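Local atomic coordinates of KLLA0F12672p (Kluyveromyces lactis, PDB entry 4M3O), a protein that probably removes phosphate from the C-terminal domain repeats of RNA polymerase II, and is seen here as its zinc-binding N-terminal domain. Residues 41-45 / 46-50; 50-53 / 54-58. All blocks are in the same frame, centred on the assembly; numbering follows the deposited sequence.

In the fold
Interactions 1 and 2 lie at successive places on one short helix, 46-52: the first at its N-terminal start, the second where the chain leaves it for the loop before helix 58-70. They share Lys-50, their centres are 11 Å apart, and they do not touch otherwise. Interaction 1 lies nearer the metal: the side chain of Met-49 is about 9 Å from that of His-116 and about 11 Å from the bound zinc ion, and the side chain of Val-43 is about 9 Å from that of Cys-79. Neither contact supplies a zinc ligand. Interaction 2 is away from the metal, buried among helices 5-13 and 114-125.

Interaction 1. Residues 41-45 / 46-50; sequences KDVKD and ARTMK
Asp-45 and Thr-48 meet with their side chains crossing at about a right angle, and a single carboxylate oxygen, OD2, takes two bonds from the threonine. The bond from Thr-48 N to Asp-45 OD2 is 2.9 Å long and reaches the oxygen from above the carboxylate plane. Thr-48 OG1 also donates to Asp-45 OD2, at a very short 2.5 Å whose exact length is doubtful. The same hydroxyl oxygen weakly accepts from Ile-5 N. The aspartate achieves this grip because its CG sits between its own backbone N and carbonyl carbon (chi1 53°), which turns the carboxylate back over the first turn of the helix. This is the classical N-cap: Asp-45 stands just before helix 46-52, at the end of a short link from strand 42-43, and takes up the Thr-48 amide, whose other bond within 41-50, to Asp-45 O, is weak. Its backbone O begins the regular helical pattern, accepting from Met-49 N at 3.2 Å. With an alanine here, Thr-48 N and OG1 would probably lose their shared acceptor, leaving the first turn of the helix uncapped. The Arg-47 chain passes beside the whole carboxylate, its CG 3.5 Å from both Asp-45 OD1 and Asp-45 OD2. The carboxylate and guanidinium planes stand 89° apart, and Asp-45 OD1 remains 4.4 Å from Arg-47 NH1, beyond a salt bridge; the arginine forms its salt bridge with Glu-6 instead. On the apolar side, the Val-43 and Thr-48 side chains run antiparallel, one alongside the other. One valine methyl, CG1, lies anti to the backbone N (chi1 166°), bringing it to 3.8 Å from Thr-48 CB and 4.0 Å from Met-49 CB.

Interaction 2. Residues 50-53 / 54-58; sequences KYIS and RFLTK
The C-terminal part of helix 46-52 passes into the loop before helix 58-70 through backbone bonds of i to i+3 spacing, with Tyr-51 and Ile-52 packing against residues three and four places on. Phe-55 N donates to Ile-52 O at 2.8 Å, and Leu-56 N to Ser-53 O at 3.1 Å; the bonds from Arg-54 N and NE to Tyr-51 O are both weak. Tyr-51 carries the side-chain contact, its CG anti to the backbone N (chi1 173°) and its ring swung toward Arg-54 and Phe-55, within the turn itself. Its atom CD1 lies 3.4 Å above the plane of the Arg-54 guanidinium, over the centre of that group, yet the two planes are inclined at 49°. Phe-55 presents an edge to the Tyr-51 face in an offset edge-to-face pair, centroids 5.6 Å apart and planes at 79°, while Arg-54 CG lies 3.4 Å above the Phe-55 ring, over its centre. A water accepts from Arg-54 NH2 and donates to Lys-50 O, which also receives the Ser-53 hydroxyl, OG to O 2.8 Å, so one helix carbonyl is held twice. The Ile-52 and Leu-56 chains extend together, Ile-52 CG2 coming within a doubtfully tight 3.3 Å of Leu-56 CD1. Leu-13 of helix 5-13 touches the two rings, Ile-8 of that helix and Tyr-123 of helix 114-125 flank Ile-52, and Arg-135 binds the carbonyls of Arg-54 and Leu-56. The chain then reaches Thr-57, whose hydroxyl caps Asp-60 N, completing a compact helix-to-helix connection with a threonine N-cap.

Interaction 1. Residues 41-45 / 46-50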
ATOM      1  N   LYS A  41      -8.831   3.859  -4.997  1.00 46.10           N
ATOM      2  CA  LYS A  41      -9.603   3.576  -3.770  1.00 48.04           C
ATOM      3  C   LYS A  41      -8.707   3.619  -2.536  1.00 47.77           C
ATOM      4  O   LYS A  41      -7.472   3.511  -2.666  1.00 50.49           O
ATOM      5  CB  LYS A  41     -10.193   2.164  -3.825  1.00 53.23           C
ATOM      6  CG  LYS A  41     -11.173   1.986  -4.952  1.00 60.45           C
ATOM      7  CD  LYS A  41     -11.609   0.543  -5.105  1.00 67.74           C
ATOM      8  CE  LYS A  41     -12.778   0.485  -6.093  1.00 70.87           C
ATOM      9  NZ  LYS A  41     -13.489  -0.816  -6.026  1.00 69.47           N
ATOM     10  N   ASP A  42      -9.326   3.753  -1.359  1.00 44.30           N
ATOM     11  CA  ASP A  42      -8.609   3.755  -0.092  1.00 46.38           C
ATOM     12  C   ASP A  42      -8.862   2.418   0.519  1.00 45.96           C
ATOM     13  O   ASP A  42      -9.824   1.758   0.152  1.00 45.66           O
ATOM     14  CB  ASP A  42      -9.068   4.888   0.801  1.00 48.15           C
ATOM     15  CG  ASP A  42      -9.019   6.255   0.078  1.00 53.58           C
ATOM     16  OD1 ASP A  42      -8.054   6.526  -0.673  1.00 51.33           O
ATOM     17  OD2 ASP A  42      -9.945   7.073   0.279  1.00 53.84           O
ATOM     18  N   VAL A  43      -8.005   2.019   1.452  1.00 42.84           N
ATOM     19  CA  VAL A  43      -8.059   0.709   2.094  1.00 40.97           C
ATOM     20  C   VAL A  43      -9.099   0.736   3.204  1.00 42.16           C
ATOM     21  O   VAL A  43      -9.146   1.641   4.007  1.00 46.50           O
ATOM     22  CB  VAL A  43      -6.707   0.322   2.702  1.00 41.39           C
ATOM     23  CG1 VAL A  43      -6.867  -0.870   3.641  1.00 41.95           C
ATOM     24  CG2 VAL A  43      -5.698   0.070   1.574  1.00 41.28           C
ATOM     25  N   LYS A  44      -9.962  -0.258   3.256  1.00 48.42           N
ATOM     26  CA  LYS A  44     -11.111  -0.069   4.080  1.00 48.93           C
ATOM     27  C   LYS A  44     -10.794  -0.232   5.546  1.00 43.84           C
ATOM     28  O   LYS A  44     -11.313   0.493   6.352  1.00 41.41           O
ATOM     29  CB  LYS A  44     -12.246  -0.925   3.594  1.00 62.97           C
ATOM     30  CG  LYS A  44     -12.301  -2.329   4.124  1.00 78.52           C
ATOM     31  CD  LYS A  44     -13.695  -2.892   3.873  1.00 95.53           C
ATOM     32  CE  LYS A  44     -14.785  -1.933   4.342  1.00101.89           C
ATOM     33  NZ  LYS A  44     -14.567  -1.547   5.768  1.00113.81           N
ATOM     34  N   ASP A  45      -9.912  -1.131   5.916  1.00 41.63           N
ATOM     35  CA  ASP A  45      -9.767  -1.460   7.300  1.00 40.04           C
ATOM     36  C   ASP A  45      -8.388  -2.015   7.605  1.00 42.75           C
ATOM     37  O   ASP A  45      -7.562  -2.273   6.710  1.00 35.60           O
ATOM     38  CB  ASP A  45     -10.827  -2.566   7.666  1.00 50.36           C
ATOM     39  CG  ASP A  45     -10.754  -3.804   6.714  1.00 59.11           C
ATOM     40  OD1 ASP A  45     -11.735  -4.609   6.611  1.00 66.21           O
ATOM     41  OD2 ASP A  45      -9.723  -3.948   6.005  1.00 55.68           O
ATOM     42  N   ALA A  46      -8.152  -2.221   8.893  1.00 43.88           N
ATOM     43  CA  ALA A  46      -6.898  -2.748   9.395  1.00 43.38           C
ATOM     44  C   ALA A  46      -6.502  -4.079   8.775  1.00 42.79           C
ATOM     45  O   ALA A  46      -5.296  -4.316   8.483  1.00 38.44           O
ATOM     46  CB  ALA A  46      -6.961  -2.865  10.914  1.00 49.01           C
ATOM     47  N   ARG A  47      -7.479  -4.950   8.574  1.00 40.91           N
ATOM     48  CA  ARG A  47      -7.136  -6.316   8.191  1.00 44.53           C
ATOM     49  C   ARG A  47      -6.613  -6.304   6.753  1.00 36.17           C
ATOM     50  O   ARG A  47      -5.714  -7.085   6.388  1.00 41.44           O
ATOM     51  CB  ARG A  47      -8.324  -7.301   8.406  1.00 46.93           C
ATOM     52  CG  ARG A  47      -9.477  -7.188   7.428  1.00 50.49           C
ATOM     53  CD  ARG A  47     -10.619  -8.165   7.749  1.00 50.34           C
ATOM     54  NE  ARG A  47     -10.536  -9.437   7.029  1.00 53.34           N
ATOM     55  CZ  ARG A  47     -10.932  -9.643   5.767  1.00 56.16           C
ATOM     56  NH1 ARG A  47     -11.433  -8.658   4.995  1.00 61.40           N
ATOM     57  NH2 ARG A  47     -10.798 -10.852   5.244  1.00 54.47           N
ATOM     58  N   THR A  48      -7.169  -5.413   5.937  1.00 36.82           N
ATOM     59  CA  THR A  48      -6.754  -5.290   4.576  1.00 38.28           C
ATOM     60  C   THR A  48      -5.314  -4.659   4.482  1.00 36.13           C
ATOM     61  O   THR A  48      -4.435  -5.098   3.752  1.00 36.38           O
ATOM     62  CB  THR A  48      -7.810  -4.505   3.765  1.00 43.79           C
ATOM     63  OG1 THR A  48      -9.111  -5.117   3.885  1.00 43.92           O
ATOM     64  CG2 THR A  48      -7.392  -4.475   2.275  1.00 40.53           C
ATOM     65  N   MET A  49      -5.099  -3.663   5.309  1.00 34.92           N
ATOM     66  CA  MET A  49      -3.839  -2.955   5.440  1.00 35.94           C
ATOM     67  C   MET A  49      -2.742  -3.934   5.851  1.00 36.86           C
ATOM     68  O   MET A  49      -1.625  -3.962   5.257  1.00 34.78           O
ATOM     69  CB  MET A  49      -4.113  -1.850   6.442  1.00 39.45           C
ATOM     70  CG  MET A  49      -3.241  -0.670   6.431  1.00 46.16           C
ATOM     71  SD  MET A  49      -3.003   0.169   4.853  1.00 45.66           S
ATOM     72  CE  MET A  49      -1.597   1.023   5.532  1.00 43.90           C
ATOM     73  N   LYS A  50      -3.064  -4.850   6.758  1.00 35.84           N
ATOM     74  CA  LYS A  50      -2.081  -5.875   7.168  1.00 37.82           C
ATOM     75  C   LYS A  50      -1.851  -6.915   6.066  1.00 39.02           C
ATOM     76  O   LYS A  50      -0.730  -7.387   5.891  1.00 37.32           O
ATOM     77  CB  LYS A  50      -2.492  -6.608   8.401  1.00 38.77           C
ATOM     78  CG  LYS A  50      -2.636  -5.755   9.655  1.00 40.17           C
ATOM     79  CD  LYS A  50      -3.569  -6.479  10.671  1.00 42.67           C
ATOM     80  CE  LYS A  50      -3.817  -5.629  11.913  1.00 47.15           C
ATOM     81  NZ  LYS A  50      -2.729  -5.784  12.922  1.00 52.68           N
TER

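Interaction 2. Residues 50-53 / 54-58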
ATOM      1  N   LYS A  50      -3.064  -4.850   6.758  1.00 35.84           N
ATOM      2  CA  LYS A  50      -2.081  -5.875   7.168  1.00 37.82           C
ATOM      3  C   LYS A  50      -1.851  -6.915   6.066  1.00 39.02           C
ATOM      4  O   LYS A  50      -0.730  -7.387   5.891  1.00 37.32           O
ATOM      5  CB  LYS A  50      -2.492  -6.608   8.401  1.00 38.77           C
ATOM      6  CG  LYS A  50      -2.636  -5.755   9.655  1.00 40.17           C
ATOM      7  CD  LYS A  50      -3.569  -6.479  10.671  1.00 42.67           C
ATOM      8  CE  LYS A  50      -3.817  -5.629  11.913  1.00 47.15           C
ATOM      9  NZ  LYS A  50      -2.729  -5.784  12.922  1.00 52.68           N
ATOM     10  N   TYR A  51      -2.901  -7.226   5.320  1.00 37.23           N
ATOM     11  CA  TYR A  51      -2.773  -8.148   4.181  1.00 38.72           C
ATOM     12  C   TYR A  51      -1.862  -7.578   3.052  1.00 36.63           C
ATOM     13  O   TYR A  51      -1.049  -8.281   2.496  1.00 37.12           O
ATOM     14  CB  TYR A  51      -4.181  -8.452   3.645  1.00 37.71           C
ATOM     15  CG  TYR A  51      -4.233  -9.241   2.384  1.00 37.93           C
ATOM     16  CD1 TYR A  51      -3.944 -10.600   2.382  1.00 37.80           C
ATOM     17  CD2 TYR A  51      -4.568  -8.629   1.174  1.00 40.78           C
ATOM     18  CE1 TYR A  51      -3.973 -11.347   1.198  1.00 37.27           C
ATOM     19  CE2 TYR A  51      -4.643  -9.365  -0.010  1.00 40.30           C
ATOM     20  CZ  TYR A  51      -4.343 -10.722   0.007  1.00 39.46           C
ATOM     21  OH  TYR A  51      -4.375 -11.402  -1.191  1.00 44.84           O
ATOM     22  N   ILE A  52      -2.050  -6.304   2.717  1.00 37.99           N
ATOM     23  CA  ILE A  52      -1.254  -5.567   1.682  1.00 39.45           C
ATOM     24  C   ILE A  52       0.245  -5.731   1.779  1.00 34.03           C
ATOM     25  O   ILE A  52       0.940  -5.733   0.779  1.00 32.57           O
ATOM     26  CB  ILE A  52      -1.537  -4.045   1.804  1.00 42.02           C
ATOM     27  CG1 ILE A  52      -2.962  -3.765   1.500  1.00 51.71           C
ATOM     28  CG2 ILE A  52      -0.781  -3.233   0.798  1.00 48.58           C
ATOM     29  CD1 ILE A  52      -3.451  -4.629   0.402  1.00 44.29           C
ATOM     30  N   SER A  53       0.727  -5.740   3.020  1.00 33.94           N
ATOM     31  CA  SER A  53       2.124  -5.612   3.315  1.00 32.83           C
ATOM     32  C   SER A  53       2.887  -6.687   2.626  1.00 36.37           C
ATOM     33  O   SER A  53       4.037  -6.472   2.258  1.00 34.55           O
ATOM     34  CB  SER A  53       2.382  -5.594   4.847  1.00 32.31           C
ATOM     35  OG  SER A  53       1.928  -6.825   5.457  1.00 34.19           O
ATOM     36  N   ARG A  54       2.289  -7.885   2.488  1.00 35.94           N
ATOM     37  CA  ARG A  54       2.997  -8.960   1.795  1.00 36.09           C
ATOM     38  C   ARG A  54       3.348  -8.612   0.346  1.00 33.76           C
ATOM     39  O   ARG A  54       4.319  -9.124  -0.206  1.00 38.25           O
ATOM     40  CB  ARG A  54       2.168 -10.237   1.805  1.00 34.43           C
ATOM     41  CG  ARG A  54       1.030 -10.262   0.790  1.00 32.30           C
ATOM     42  CD  ARG A  54       0.187 -11.539   1.052  1.00 36.57           C
ATOM     43  NE  ARG A  54      -0.349 -11.491   2.418  1.00 36.97           N
ATOM     44  CZ  ARG A  54      -1.056 -12.456   3.008  1.00 41.73           C
ATOM     45  NH1 ARG A  54      -1.457 -13.538   2.364  1.00 38.11           N
ATOM     46  NH2 ARG A  54      -1.462 -12.259   4.240  1.00 41.33           N
ATOM     47  N   PHE A  55       2.601  -7.705  -0.268  1.00 32.85           N
ATOM     48  CA  PHE A  55       2.906  -7.336  -1.634  1.00 34.28           C
ATOM     49  C   PHE A  55       3.753  -6.043  -1.764  1.00 37.68           C
ATOM     50  O   PHE A  55       3.864  -5.558  -2.844  1.00 37.12           O
ATOM     51  CB  PHE A  55       1.612  -7.143  -2.409  1.00 33.89           C
ATOM     52  CG  PHE A  55       0.756  -8.379  -2.443  1.00 37.25           C
ATOM     53  CD1 PHE A  55      -0.489  -8.408  -1.820  1.00 41.00           C
ATOM     54  CD2 PHE A  55       1.262  -9.556  -2.980  1.00 39.54           C
ATOM     55  CE1 PHE A  55      -1.238  -9.571  -1.815  1.00 41.53           C
ATOM     56  CE2 PHE A  55       0.519 -10.717  -3.009  1.00 38.14           C
ATOM     57  CZ  PHE A  55      -0.723 -10.733  -2.421  1.00 39.34           C
ATOM     58  N   LEU A  56       4.231  -5.451  -0.675  1.00 33.72           N
ATOM     59  CA  LEU A  56       4.910  -4.162  -0.757  1.00 36.98           C
ATOM     60  C   LEU A  56       6.304  -4.222  -0.182  1.00 36.11           C
ATOM     61  O   LEU A  56       6.512  -4.788   0.897  1.00 42.01           O
ATOM     62  CB  LEU A  56       4.124  -3.090  -0.037  1.00 37.46           C
ATOM     63  CG  LEU A  56       2.770  -2.731  -0.668  1.00 35.96           C
ATOM     64  CD1 LEU A  56       2.112  -1.787   0.316  1.00 41.55           C
ATOM     65  CD2 LEU A  56       2.856  -2.078  -1.997  1.00 39.56           C
ATOM     66  N   THR A  57       7.271  -3.642  -0.903  1.00 35.34           N
ATOM     67  CA  THR A  57       8.572  -3.339  -0.318  1.00 32.79           C
ATOM     68  C   THR A  57       8.475  -1.943   0.233  1.00 31.62           C
ATOM     69  O   THR A  57       7.496  -1.228  -0.021  1.00 33.03           O
ATOM     70  CB  THR A  57       9.700  -3.335  -1.344  1.00 33.56           C
ATOM     71  OG1 THR A  57       9.450  -2.299  -2.327  1.00 33.38           O
ATOM     72  CG2 THR A  57       9.796  -4.682  -2.003  1.00 39.24           C
ATOM     73  N   LYS A  58       9.488  -1.530   0.986  1.00 30.60           N
ATOM     74  CA  LYS A  58       9.496  -0.232   1.555  1.00 33.75           C
ATOM     75  C   LYS A  58       9.453   0.854   0.452  1.00 35.89           C
ATOM     76  O   LYS A  58       8.780   1.899   0.607  1.00 32.43           O
ATOM     77  CB  LYS A  58      10.772  -0.008   2.382  1.00 38.10           C
ATOM     78  CG  LYS A  58      10.865  -0.695   3.713  1.00 36.10           C
ATOM     79  CD  LYS A  58      12.191  -0.333   4.372  1.00 37.04           C
ATOM     80  CE  LYS A  58      12.224  -0.387   5.888  1.00 42.85           C
ATOM     81  NZ  LYS A  58      11.727  -1.651   6.405  1.00 45.31           N
TER
HETATM   82  O   HOH W   1       0.293  -9.932   5.258  1.00 44.67           O